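PDB 3HV1: polar amino acid ABC uptake transporter substrate binding protein from Streptococcus thermophilus LMG 18311, which probably binds a polar amino acid outside the cell and delivers it to an ABC transporter for uptake. Local coordinates for residues V110-K115 and D197-M202; G131-S136 and L179-V184. All coordinates share one frame; numbering follows the deposited sequence.

Contact 1: V110-K115 and D197-M202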
loop_
_atom_site.group_PDB
_atom_site.type_symbol
_atom_site.label_atom_id
_atom_site.label_comp_id
_atom_site.label_asym_id
_atom_site.label_seq_id
_atom_site.Cartn_x
_atom_site.Cartn_y
_atom_site.Cartn_z
ATOM N N VAL A 110 4.461 20.170 4.788
ATOM C CA VAL A 110 5.821 20.402 4.325
ATOM C C VAL A 110 6.313 21.689 4.961
ATOM O O VAL A 110 5.518 22.586 5.250
ATOM C CB VAL A 110 5.907 20.559 2.790
ATOM C CG1 VAL A 110 5.562 19.229 2.113
ATOM C CG2 VAL A 110 4.980 21.675 2.318
ATOM N N LEU A 111 7.615 21.754 5.217
ATOM C CA LEU A 111 8.220 22.950 5.783
ATOM C C LEU A 111 8.769 23.706 4.581
ATOM O O LEU A 111 9.532 23.153 3.789
ATOM C CB LEU A 111 9.370 22.591 6.729
ATOM C CG LEU A 111 10.244 23.781 7.143
ATOM C CD1 LEU A 111 9.462 24.709 8.066
ATOM C CD2 LEU A 111 11.505 23.283 7.825
ATOM N N VAL A 112 8.379 24.964 4.440
ATOM C CA VAL A 112 8.839 25.762 3.315
ATOM C C VAL A 112 9.752 26.883 3.784
ATOM O O VAL A 112 9.438 27.604 4.730
ATOM C CB VAL A 112 7.648 26.381 2.559
ATOM C CG1 VAL A 112 8.140 27.241 1.396
ATOM C CG2 VAL A 112 6.730 25.275 2.077
ATOM N N THR A 113 10.898 27.009 3.133
ATOM C CA THR A 113 11.816 28.070 3.486
ATOM C C THR A 113 12.400 28.580 2.190
ATOM O O THR A 113 12.366 27.885 1.173
ATOM C CB THR A 113 12.975 27.586 4.384
ATOM O OG1 THR A 113 13.798 26.674 3.647
ATOM C CG2 THR A 113 12.440 26.909 5.635
ATOM N N LYS A 114 12.905 29.807 2.212
ATOM C CA LYS A 114 13.520 30.359 1.016
ATOM C C LYS A 114 14.880 29.683 0.902
ATOM O O LYS A 114 15.536 29.443 1.915
ATOM C CB LYS A 114 13.712 31.871 1.147
ATOM C CG LYS A 114 12.432 32.669 1.278
ATOM C CD LYS A 114 12.658 34.137 0.918
ATOM C CE LYS A 114 13.660 34.821 1.849
ATOM N NZ LYS A 114 13.899 36.237 1.428
ATOM N N LYS A 115 15.304 29.363 -0.315
ATOM C CA LYS A 115 16.608 28.737 -0.484
ATOM C C LYS A 115 17.696 29.680 0.025
ATOM O O LYS A 115 18.742 29.230 0.496
ATOM C CB LYS A 115 16.863 28.383 -1.950
ATOM C CG LYS A 115 16.138 27.111 -2.408
ATOM C CD LYS A 115 16.485 26.742 -3.847
ATOM C CE LYS A 115 15.677 25.534 -4.339
ATOM N NZ LYS A 115 15.973 24.305 -3.554
ATOM N N ASP A 197 11.385 27.037 -7.578
ATOM C CA ASP A 197 12.817 26.769 -7.443
ATOM C C ASP A 197 13.596 27.733 -6.561
ATOM O O ASP A 197 14.818 27.646 -6.485
ATOM C CB ASP A 197 13.496 26.651 -8.815
ATOM C CG ASP A 197 13.240 27.838 -9.704
ATOM O OD1 ASP A 197 12.842 28.907 -9.193
ATOM O OD2 ASP A 197 13.445 27.700 -10.931
ATOM N N GLN A 198 12.902 28.656 -5.903
ATOM C CA GLN A 198 13.573 29.574 -4.990
ATOM C C GLN A 198 13.299 29.141 -3.547
ATOM O O GLN A 198 13.700 29.816 -2.603
ATOM C CB GLN A 198 13.088 31.015 -5.208
ATOM C CG GLN A 198 13.568 31.619 -6.525
ATOM C CD GLN A 198 13.039 33.024 -6.756
ATOM O OE1 GLN A 198 13.339 33.946 -5.999
ATOM N NE2 GLN A 198 12.244 33.190 -7.801
ATOM N N TYR A 199 12.623 28.005 -3.384
ATOM C CA TYR A 199 12.273 27.505 -2.048
ATOM C C TYR A 199 12.617 26.052 -1.806
ATOM O O TYR A 199 12.647 25.246 -2.736
ATOM C CB TYR A 199 10.764 27.622 -1.818
ATOM C CG TYR A 199 10.237 29.014 -1.923
ATOM C CD1 TYR A 199 10.108 29.816 -0.789
ATOM C CD2 TYR A 199 9.902 29.554 -3.167
ATOM C CE1 TYR A 199 9.663 31.123 -0.891
ATOM C CE2 TYR A 199 9.458 30.856 -3.281
ATOM C CZ TYR A 199 9.341 31.637 -2.137
ATOM O OH TYR A 199 8.904 32.931 -2.245
ATOM N N ASN A 200 12.849 25.727 -0.538
ATOM C CA ASN A 200 13.093 24.349 -0.115
ATOM C C ASN A 200 11.706 23.941 0.395
ATOM O O ASN A 200 11.169 24.596 1.282
ATOM C CB ASN A 200 14.055 24.284 1.074
ATOM C CG ASN A 200 15.466 24.695 0.718
ATOM O OD1 ASN A 200 16.115 25.428 1.463
ATOM N ND2 ASN A 200 15.952 24.220 -0.414
ATOM N N VAL A 201 11.128 22.896 -0.183
ATOM C CA VAL A 201 9.822 22.409 0.242
ATOM C C VAL A 201 10.124 21.004 0.706
ATOM O O VAL A 201 10.298 20.090 -0.105
ATOM C CB VAL A 201 8.840 22.371 -0.922
ATOM C CG1 VAL A 201 7.453 21.988 -0.414
ATOM C CG2 VAL A 201 8.830 23.727 -1.618
HETATM N N MSE A 202 10.195 20.855 2.021
HETATM C CA MSE A 202 10.575 19.603 2.644
HETATM C C MSE A 202 9.506 18.913 3.476
HETATM O O MSE A 202 8.755 19.569 4.196
HETATM C CB MSE A 202 11.785 19.873 3.547
HETATM C CG MSE A 202 12.834 20.807 2.919
HETATM SE SE MSE A 202 14.045 21.658 4.130
HETATM C CE MSE A 202 13.016 23.185 4.616
#
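An antiparallel strand pair at one side of the domain's sheet joins Val110-Lys115 to Asp197-Met202. Leu111 and Met202 form one hydrogen-bonded pair: Leu111 N donates to Met202 O at 2.7 Å, and Met202 N returns to Leu111 O in an almost straight bond (N-H...O 179°). Thr113 and Asn200 form the next such pair, with Asn200 N 2.8 Å from Thr113 O. Val112-Val201 and Lys114-Tyr199 are the non-hydrogen-bonded pairs. A fifth backbone bond, from Lys115 N to Gln198 O, carries the ladder past the end of the strand.

The two faces differ. On one, selenomethionine Met202 lies alongside Leu111, pointing the same way. Its chain bends at the selenium (chi3 -86°), which brings CE to 3.5 Å from Leu111 CD2. Thr113 CG2 is also near this methyl. Thr113 OG1 bonds to Ile119 O.

This is the sheet of a periplasmic-binding-protein type domain, with helices packed against it. The opposite face, with Val112 and Val201, meets helices 164-173 and 183-192. Val201 CG1 reaches Val110 CG2 at 3.7 Å and lies a little farther from Val112 CG2. The Tyr199 ring rises from the same region. Val112 CG1 approaches it obliquely, 3.9 Å from CD1, and Lys114 CG comes obliquely to CE1. Thr113 O lies at the ring's edge, near its plane. Both polar tips end on helix 164-173: Tyr199 OH bonds to Asn172 OD1, and Lys114 NZ to Asn172 O.

At the exposed end, the Lys115 chain runs extended across the Gln198 backbone and bends only at chi4 (-63°). Its CE comes 3.1 Å from Asp197 O.

Contact 2: G131-S136 and L179-V184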
loop_
_atom_site.group_PDB
_atom_site.type_symbol
_atom_site.label_atom_id
_atom_site.label_comp_id
_atom_site.label_asym_id
_atom_site.label_seq_id
_atom_site.Cartn_x
_atom_site.Cartn_y
_atom_site.Cartn_z
ATOM N N GLY A 131 5.838 29.851 10.846
ATOM C CA GLY A 131 4.495 30.323 10.604
ATOM C C GLY A 131 3.632 29.165 10.135
ATOM O O GLY A 131 4.143 28.179 9.608
ATOM N N ALA A 132 2.326 29.277 10.339
ATOM C CA ALA A 132 1.382 28.247 9.921
ATOM C C ALA A 132 0.049 28.935 9.660
ATOM O O ALA A 132 -0.193 30.030 10.167
ATOM C CB ALA A 132 1.234 27.198 11.005
ATOM N N GLN A 133 -0.813 28.315 8.863
ATOM C CA GLN A 133 -2.098 28.933 8.580
ATOM C C GLN A 133 -3.071 28.611 9.705
ATOM O O GLN A 133 -3.123 27.481 10.197
ATOM C CB GLN A 133 -2.651 28.459 7.229
ATOM C CG GLN A 133 -3.488 29.533 6.527
ATOM C CD GLN A 133 -3.924 29.154 5.116
ATOM O OE1 GLN A 133 -3.106 28.765 4.276
ATOM N NE2 GLN A 133 -5.222 29.283 4.846
ATOM N N ALA A 134 -3.825 29.618 10.127
ATOM C CA ALA A 134 -4.785 29.439 11.209
ATOM C C ALA A 134 -5.857 28.418 10.842
ATOM O O ALA A 134 -6.387 28.421 9.726
ATOM C CB ALA A 134 -5.434 30.772 11.556
ATOM N N GLY A 135 -6.169 27.543 11.792
ATOM C CA GLY A 135 -7.179 26.532 11.560
ATOM C C GLY A 135 -6.806 25.568 10.452
ATOM O O GLY A 135 -7.657 25.183 9.644
ATOM N N SER A 136 -5.532 25.184 10.401
ATOM C CA SER A 136 -5.062 24.244 9.387
ATOM C C SER A 136 -4.644 22.945 10.058
ATOM O O SER A 136 -4.453 22.897 11.277
ATOM C CB SER A 136 -3.868 24.823 8.620
ATOM O OG SER A 136 -2.771 25.060 9.484
ATOM N N LEU A 179 7.665 28.157 6.958
ATOM C CA LEU A 179 6.221 28.038 6.904
ATOM C C LEU A 179 5.836 26.566 6.835
ATOM O O LEU A 179 6.407 25.810 6.049
ATOM C CB LEU A 179 5.705 28.770 5.658
ATOM C CG LEU A 179 4.266 28.532 5.197
ATOM C CD1 LEU A 179 3.292 28.949 6.288
ATOM C CD2 LEU A 179 4.012 29.325 3.924
ATOM N N LEU A 180 4.872 26.160 7.658
ATOM C CA LEU A 180 4.392 24.782 7.667
ATOM C C LEU A 180 3.028 24.824 6.971
ATOM O O LEU A 180 2.147 25.576 7.379
ATOM C CB LEU A 180 4.248 24.283 9.115
ATOM C CG LEU A 180 3.884 22.811 9.340
ATOM C CD1 LEU A 180 5.027 21.936 8.860
ATOM C CD2 LEU A 180 3.611 22.554 10.826
ATOM N N ILE A 181 2.850 24.033 5.917
ATOM C CA ILE A 181 1.594 24.034 5.171
ATOM C C ILE A 181 1.452 22.730 4.381
ATOM O O ILE A 181 2.431 22.019 4.185
ATOM C CB ILE A 181 1.566 25.240 4.193
ATOM C CG1 ILE A 181 0.202 25.369 3.523
ATOM C CG2 ILE A 181 2.653 25.076 3.144
ATOM C CD1 ILE A 181 -0.882 25.847 4.444
ATOM N N ASP A 182 0.238 22.415 3.932
ATOM C CA ASP A 182 0.021 21.192 3.160
ATOM C C ASP A 182 0.828 21.217 1.867
ATOM O O ASP A 182 0.897 22.237 1.191
ATOM C CB ASP A 182 -1.448 21.025 2.765
ATOM C CG ASP A 182 -2.364 20.732 3.949
ATOM O OD1 ASP A 182 -3.136 19.758 3.852
ATOM O OD2 ASP A 182 -2.327 21.469 4.947
ATOM N N ARG A 183 1.403 20.073 1.518
ATOM C CA ARG A 183 2.168 19.935 0.289
ATOM C C ARG A 183 1.323 20.427 -0.889
ATOM O O ARG A 183 1.798 21.221 -1.696
ATOM C CB ARG A 183 2.533 18.472 0.073
ATOM C CG ARG A 183 3.361 18.214 -1.167
ATOM C CD ARG A 183 3.380 16.736 -1.500
ATOM N NE ARG A 183 4.336 16.439 -2.560
ATOM C CZ ARG A 183 4.508 15.231 -3.086
ATOM N NH1 ARG A 183 3.785 14.206 -2.651
ATOM N NH2 ARG A 183 5.420 15.045 -4.028
ATOM N N VAL A 184 0.072 19.970 -0.994
ATOM C CA VAL A 184 -0.769 20.405 -2.118
ATOM C C VAL A 184 -0.866 21.925 -2.280
ATOM O O VAL A 184 -0.963 22.419 -3.404
ATOM C CB VAL A 184 -2.234 19.850 -2.056
ATOM C CG1 VAL A 184 -2.254 18.381 -2.424
ATOM C CG2 VAL A 184 -2.851 20.105 -0.681
HETATM O O HOH W 1 -0.150 25.460 8.535
#
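Leu180 N donates to Gly131 O at 2.9 Å, and this bond ties two parallel strands together at their tight end. The Gly131 oxygen also receives a CA-H...O contact from Leu179 CA at 3.4 Å. Leu179 CG is anti to its backbone N (chi1 166°), and its CD1 packs against the Gly131 carbonyl, 3.5 Å from the oxygen.

Farther along, the strands spread and a water fills in. It accepts from Gln133 N and donates to Leu180 O at 2.6 Å, linking the Gln133 amide to the Leu180 carbonyl, which are too far apart to bond directly. It also donates to Ser136 OG. That hydroxyl in turn donates to Gln133 O across the type II turn Gln133-Ser136. Beside this, the extended Gln133 side chain crosses Ile181 obliquely, with OE1 3.7 Å from CD1.

Ser136 is the N-cap of helix 137-144. Asp182 precedes helix 183-192, and its carboxylate bonds to Asn107 and Gln109. Phe164 of helix 164-173 touches Gln133, Leu179 and Ile181. Strand 158-161 flanks Ala132 on one edge, and strand 105-114 borders Leu179 on the other.

How the contacts relate
Both contacts belong to one mixed sheet, and their centres are about 13 Å apart. Strand 178-182 of contact 2 lies next to strand 105-114 of contact 1. Probable backbone hydrogen bonds join them, Val112 N to Leu179 O and Val110 N to Ile181 O. Along the chain, contact 2 is nested within the loop that contact 1 closes. Contact 2 is the buried one, small and parallel, with a single direct bond and a water taking over where the strands part. Contact 1 is only partly buried. It is antiparallel, has five backbone bonds, and runs from apolar packing to exposed residues. Helix 164-173 packs on residues of both.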